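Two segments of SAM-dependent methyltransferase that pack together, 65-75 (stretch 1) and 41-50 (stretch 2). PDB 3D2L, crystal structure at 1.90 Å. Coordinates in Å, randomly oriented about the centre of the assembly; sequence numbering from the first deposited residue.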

ATOM      1  N   GLU A  65       9.636  12.287  -3.555  1.00 34.97           N
ATOM      2  CA  GLU A  65       8.613  13.258  -3.940  1.00 37.12           C
ATOM      3  C   GLU A  65       7.294  13.033  -3.195  1.00 35.54           C
ATOM      4  O   GLU A  65       6.644  13.961  -2.718  1.00 34.15           O
ATOM      5  CB  GLU A  65       8.393  13.179  -5.464  1.00 40.18           C
ATOM      6  CG  GLU A  65       9.617  13.676  -6.305  1.00 47.56           C
ATOM      7  CD  GLU A  65      10.766  12.647  -6.529  1.00 51.60           C
ATOM      8  OE1 GLU A  65      10.704  11.458  -6.124  1.00 45.20           O
ATOM      9  OE2 GLU A  65      11.760  13.053  -7.156  1.00 59.55           O
HETATM   10  N   MSE A  66       6.913  11.776  -3.071  1.00 36.56           N
HETATM   11  CA  MSE A  66       5.721  11.454  -2.346  1.00 36.45           C
HETATM   12  C   MSE A  66       5.905  11.741  -0.854  1.00 32.43           C
HETATM   13  O   MSE A  66       4.988  12.303  -0.202  1.00 32.93           O
HETATM   14  CB  MSE A  66       5.303  10.004  -2.646  1.00 33.48           C
HETATM   15  CG  MSE A  66       4.900   9.842  -4.094  1.00 40.83           C
HETATM   16 SE   MSE A  66       4.044   8.164  -4.389  0.75 51.79          SE
HETATM   17  CE  MSE A  66       5.323   6.923  -4.054  1.00 47.24           C
ATOM     18  N   LEU A  67       7.082  11.399  -0.307  1.00 31.62           N
ATOM     19  CA  LEU A  67       7.376  11.640   1.129  1.00 31.53           C
ATOM     20  C   LEU A  67       7.445  13.111   1.475  1.00 30.08           C
ATOM     21  O   LEU A  67       7.117  13.501   2.593  1.00 30.25           O
ATOM     22  CB  LEU A  67       8.626  10.875   1.597  1.00 32.91           C
ATOM     23  CG  LEU A  67       8.503   9.360   1.518  1.00 32.57           C
ATOM     24  CD1 LEU A  67       9.743   8.689   2.172  1.00 31.54           C
ATOM     25  CD2 LEU A  67       7.214   8.838   2.140  1.00 34.42           C
ATOM     26  N   GLU A  68       7.823  13.945   0.509  1.00 32.04           N
ATOM     27  CA  GLU A  68       7.823  15.388   0.699  1.00 31.35           C
ATOM     28  C   GLU A  68       6.409  15.913   0.926  1.00 30.86           C
ATOM     29  O   GLU A  68       6.178  16.742   1.796  1.00 31.03           O
ATOM     30  CB  GLU A  68       8.448  16.087  -0.498  1.00 31.47           C
ATOM     31  CG  GLU A  68       9.959  15.947  -0.536  1.00 37.43           C
ATOM     32  CD  GLU A  68      10.583  16.440  -1.853  1.00 38.86           C
ATOM     33  OE1 GLU A  68       9.928  17.207  -2.589  1.00 49.64           O
ATOM     34  OE2 GLU A  68      11.741  16.050  -2.130  1.00 51.37           O
ATOM     35  N   ILE A  69       5.462  15.421   0.127  1.00 32.92           N
ATOM     36  CA  ILE A  69       4.051  15.797   0.280  1.00 31.23           C
ATOM     37  C   ILE A  69       3.521  15.244   1.606  1.00 29.47           C
ATOM     38  O   ILE A  69       2.861  15.948   2.339  1.00 30.28           O
ATOM     39  CB  ILE A  69       3.207  15.259  -0.863  1.00 35.05           C
ATOM     40  CG1 ILE A  69       3.703  15.784  -2.226  1.00 35.05           C
ATOM     41  CG2 ILE A  69       1.758  15.634  -0.659  1.00 38.20           C
ATOM     42  CD1 ILE A  69       3.781  17.219  -2.347  1.00 43.85           C
ATOM     43  N   ALA A  70       3.828  13.984   1.905  1.00 28.04           N
ATOM     44  CA  ALA A  70       3.465  13.338   3.181  1.00 29.95           C
ATOM     45  C   ALA A  70       3.876  14.223   4.364  1.00 29.90           C
ATOM     46  O   ALA A  70       3.055  14.566   5.257  1.00 29.18           O
ATOM     47  CB  ALA A  70       4.089  11.934   3.278  1.00 27.70           C
ATOM     48  N   GLN A  71       5.129  14.650   4.343  1.00 30.23           N
ATOM     49  CA  GLN A  71       5.664  15.492   5.424  1.00 29.94           C
ATOM     50  C   GLN A  71       4.986  16.839   5.529  1.00 29.48           C
ATOM     51  O   GLN A  71       4.657  17.290   6.618  1.00 27.58           O
ATOM     52  CB  GLN A  71       7.162  15.684   5.232  1.00 33.97           C
ATOM     53  CG  GLN A  71       7.809  16.599   6.240  1.00 31.32           C
ATOM     54  CD  GLN A  71       9.265  16.755   5.962  1.00 31.80           C
ATOM     55  OE1 GLN A  71       9.938  15.773   5.619  1.00 35.28           O
ATOM     56  NE2 GLN A  71       9.778  17.988   6.077  1.00 26.76           N
ATOM     57  N   GLU A  72       4.790  17.509   4.397  1.00 32.47           N
ATOM     58  CA  GLU A  72       4.114  18.795   4.404  1.00 32.66           C
ATOM     59  C   GLU A  72       2.703  18.697   4.983  1.00 32.56           C
ATOM     60  O   GLU A  72       2.309  19.540   5.772  1.00 31.02           O
ATOM     61  CB  GLU A  72       4.165  19.427   3.015  1.00 32.22           C
ATOM     62  CG  GLU A  72       5.589  19.946   2.725  1.00 42.50           C
ATOM     63  CD  GLU A  72       5.768  20.653   1.366  1.00 43.93           C
ATOM     64  OE1 GLU A  72       5.227  20.169   0.345  1.00 55.83           O
ATOM     65  OE2 GLU A  72       6.522  21.653   1.335  1.00 56.09           O
ATOM     66  N   LYS A  73       1.978  17.636   4.631  1.00 31.72           N
ATOM     67  CA  LYS A  73       0.651  17.400   5.161  1.00 31.63           C
ATOM     68  C   LYS A  73       0.695  17.155   6.665  1.00 32.66           C
ATOM     69  O   LYS A  73      -0.133  17.704   7.396  1.00 31.23           O
ATOM     70  CB  LYS A  73      -0.004  16.232   4.411  1.00 32.67           C
ATOM     71  CG  LYS A  73      -0.285  16.562   2.958  1.00 32.45           C
ATOM     72  CD  LYS A  73      -1.152  15.482   2.296  1.00 38.52           C
ATOM     73  CE  LYS A  73      -0.551  14.087   2.260  1.00 34.91           C
ATOM     74  NZ  LYS A  73      -1.586  13.070   1.840  1.00 32.92           N
ATOM     75  N   ALA A  74       1.676  16.364   7.135  1.00 28.36           N
ATOM     76  CA  ALA A  74       1.853  16.123   8.574  1.00 27.66           C
ATOM     77  C   ALA A  74       2.145  17.442   9.300  1.00 30.29           C
ATOM     78  O   ALA A  74       1.525  17.768  10.314  1.00 31.31           O
ATOM     79  CB  ALA A  74       2.994  15.068   8.849  1.00 23.07           C
HETATM   80  N   MSE A  75       3.074  18.231   8.778  1.00 29.09           N
HETATM   81  CA  MSE A  75       3.383  19.510   9.431  1.00 31.00           C
HETATM   82  C   MSE A  75       2.177  20.463   9.453  1.00 29.51           C
HETATM   83  O   MSE A  75       1.931  21.153  10.438  1.00 29.82           O
HETATM   84  CB  MSE A  75       4.557  20.221   8.736  1.00 31.30           C
HETATM   85  CG  MSE A  75       5.873  19.423   8.655  1.00 31.48           C
HETATM   86 SE   MSE A  75       6.558  18.757  10.351  0.75 37.33          SE
HETATM   87  CE  MSE A  75       7.118  20.470  11.162  1.00 35.18           C
TER
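Stretch 2, residues 41-50: GCGTGTATLL

How does stretch 2 run along the helix of stretch 1? It begins as a glycine-rich loop, makes a type II' turn from C42 to G45, closed by the hydrogen bond from G45 N to C42 O (2.8 Å), and becomes helical at T46, with G45 as N-cap. The two helices run in broadly the same direction, their axes crossing at -32° and approaching to 10.1 Å. The loop comes nearer, with M66 CA 4.6 Å from T44 CA; in the helix, L49 CA is 6.6 Å from A74 CA.

Why do glycines suit this turn? G43 and G45 both have positive phi, which favours glycine. At G45 space matters too: an ideal CB would lie 3.0 Å from A70 CB, a clash. The A70 methyl lies 4.0 Å from G45 N (CB to N). Separately, A70 CA approaches T44 O to 3.3 Å in a CA-H...O contact.

How do the side chains of M66 and L67 meet the loop? The CA-to-CB bond of M66, a selenomethionine, points toward it, with CB 3.6 Å from G43 O; the m, t, m chain then brings SE and CE each to 3.9 Å from G43 CA. The CA-to-CB bond of L67 points away, yet its m, t rotamer brings CD2 back to 3.5 Å from C42 SG, an apolar contact.

What does K73 do at the start of the second helix? Its m, t, m, t chain bends at chi3, and carries NZ to 3.0 Å from T44 O. NZ is equally near T46 OG1, at 3.0 Å, but the angle is too poor for a hydrogen bond; NZ is hydrogen-bonded elsewhere in the structure.

How does L49 meet the helix? In the m, t rotamer, it points toward stretch 1 and places CD1 3.6 Å from K73 CB and CD2 3.6 Å from A74 CB. Its two methyls thus rest against neighbouring residues.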

ATOM      1  N   GLY A  41       5.613   1.574   2.207  1.00 36.51           N
ATOM      2  CA  GLY A  41       5.053   1.838   0.891  1.00 36.51           C
ATOM      3  C   GLY A  41       3.901   2.813   1.050  1.00 35.52           C
ATOM      4  O   GLY A  41       2.864   2.710   0.394  1.00 34.68           O
ATOM      5  N   CYS A  42       4.104   3.807   1.916  1.00 34.20           N
ATOM      6  CA  CYS A  42       3.065   4.713   2.279  1.00 32.39           C
ATOM      7  C   CYS A  42       2.694   5.778   1.277  1.00 32.18           C
ATOM      8  O   CYS A  42       1.782   6.530   1.557  1.00 34.26           O
ATOM      9  CB  CYS A  42       3.447   5.410   3.606  1.00 34.21           C
ATOM     10  SG  CYS A  42       4.900   6.481   3.436  1.00 34.29           S
ATOM     11  N   GLY A  43       3.409   5.890   0.158  1.00 36.35           N
ATOM     12  CA  GLY A  43       3.126   6.919  -0.859  1.00 33.20           C
ATOM     13  C   GLY A  43       3.083   8.313  -0.260  1.00 34.85           C
ATOM     14  O   GLY A  43       4.006   8.730   0.467  1.00 34.22           O
ATOM     15  N   THR A  44       2.011   9.039  -0.535  1.00 32.64           N
ATOM     16  CA  THR A  44       1.865  10.395  -0.033  1.00 34.54           C
ATOM     17  C   THR A  44       1.368  10.455   1.426  1.00 33.81           C
ATOM     18  O   THR A  44       1.040  11.551   1.933  1.00 34.08           O
ATOM     19  CB  THR A  44       0.990  11.225  -0.968  1.00 39.42           C
ATOM     20  OG1 THR A  44      -0.351  10.702  -0.966  1.00 38.86           O
ATOM     21  CG2 THR A  44       1.581  11.198  -2.427  1.00 38.07           C
ATOM     22  N   GLY A  45       1.317   9.284   2.093  1.00 32.76           N
ATOM     23  CA  GLY A  45       1.001   9.185   3.534  1.00 31.64           C
ATOM     24  C   GLY A  45      -0.396   9.510   4.010  1.00 32.78           C
ATOM     25  O   GLY A  45      -0.618   9.762   5.207  1.00 30.60           O
ATOM     26  N   THR A  46      -1.371   9.504   3.098  1.00 33.36           N
ATOM     27  CA  THR A  46      -2.736   9.804   3.490  1.00 34.59           C
ATOM     28  C   THR A  46      -3.203   8.846   4.617  1.00 32.98           C
ATOM     29  O   THR A  46      -3.752   9.307   5.620  1.00 33.27           O
ATOM     30  CB  THR A  46      -3.704   9.792   2.262  1.00 35.54           C
ATOM     31  OG1 THR A  46      -3.187  10.648   1.221  1.00 36.53           O
ATOM     32  CG2 THR A  46      -5.088  10.283   2.678  1.00 32.65           C
ATOM     33  N   ALA A  47      -2.974   7.535   4.457  1.00 32.21           N
ATOM     34  CA  ALA A  47      -3.384   6.563   5.474  1.00 33.03           C
ATOM     35  C   ALA A  47      -2.476   6.660   6.679  1.00 31.16           C
ATOM     36  O   ALA A  47      -2.929   6.476   7.803  1.00 34.18           O
ATOM     37  CB  ALA A  47      -3.409   5.110   4.896  1.00 34.73           C
ATOM     38  N   THR A  48      -1.201   6.988   6.455  1.00 29.87           N
ATOM     39  CA  THR A  48      -0.217   7.113   7.531  1.00 29.33           C
ATOM     40  C   THR A  48      -0.625   8.209   8.508  1.00 26.40           C
ATOM     41  O   THR A  48      -0.594   8.032   9.723  1.00 26.43           O
ATOM     42  CB  THR A  48       1.211   7.388   6.959  1.00 27.37           C
ATOM     43  OG1 THR A  48       1.431   6.611   5.748  1.00 30.10           O
ATOM     44  CG2 THR A  48       2.285   7.075   7.999  1.00 32.38           C
ATOM     45  N   LEU A  49      -1.053   9.337   7.982  1.00 28.83           N
ATOM     46  CA  LEU A  49      -1.525  10.442   8.836  1.00 29.87           C
ATOM     47  C   LEU A  49      -2.764  10.098   9.660  1.00 30.23           C
ATOM     48  O   LEU A  49      -2.889  10.601  10.808  1.00 30.09           O
ATOM     49  CB  LEU A  49      -1.744  11.721   8.001  1.00 29.26           C
ATOM     50  CG  LEU A  49      -0.492  12.273   7.290  1.00 34.90           C
ATOM     51  CD1 LEU A  49      -0.808  13.654   6.718  1.00 31.71           C
ATOM     52  CD2 LEU A  49       0.708  12.346   8.239  1.00 36.65           C
ATOM     53  N   LEU A  50      -3.693   9.296   9.100  1.00 27.53           N
ATOM     54  CA  LEU A  50      -4.863   8.810   9.841  1.00 29.75           C
ATOM     55  C   LEU A  50      -4.437   7.845  10.934  1.00 29.72           C
ATOM     56  O   LEU A  50      -4.956   7.892  12.035  1.00 31.36           O
ATOM     57  CB  LEU A  50      -5.919   8.173   8.915  1.00 30.60           C
ATOM     58  CG  LEU A  50      -6.518   9.196   7.956  1.00 28.51           C
ATOM     59  CD1 LEU A  50      -7.412   8.501   6.989  1.00 32.26           C
ATOM     60  CD2 LEU A  50      -7.264  10.333   8.725  1.00 26.28           C
TER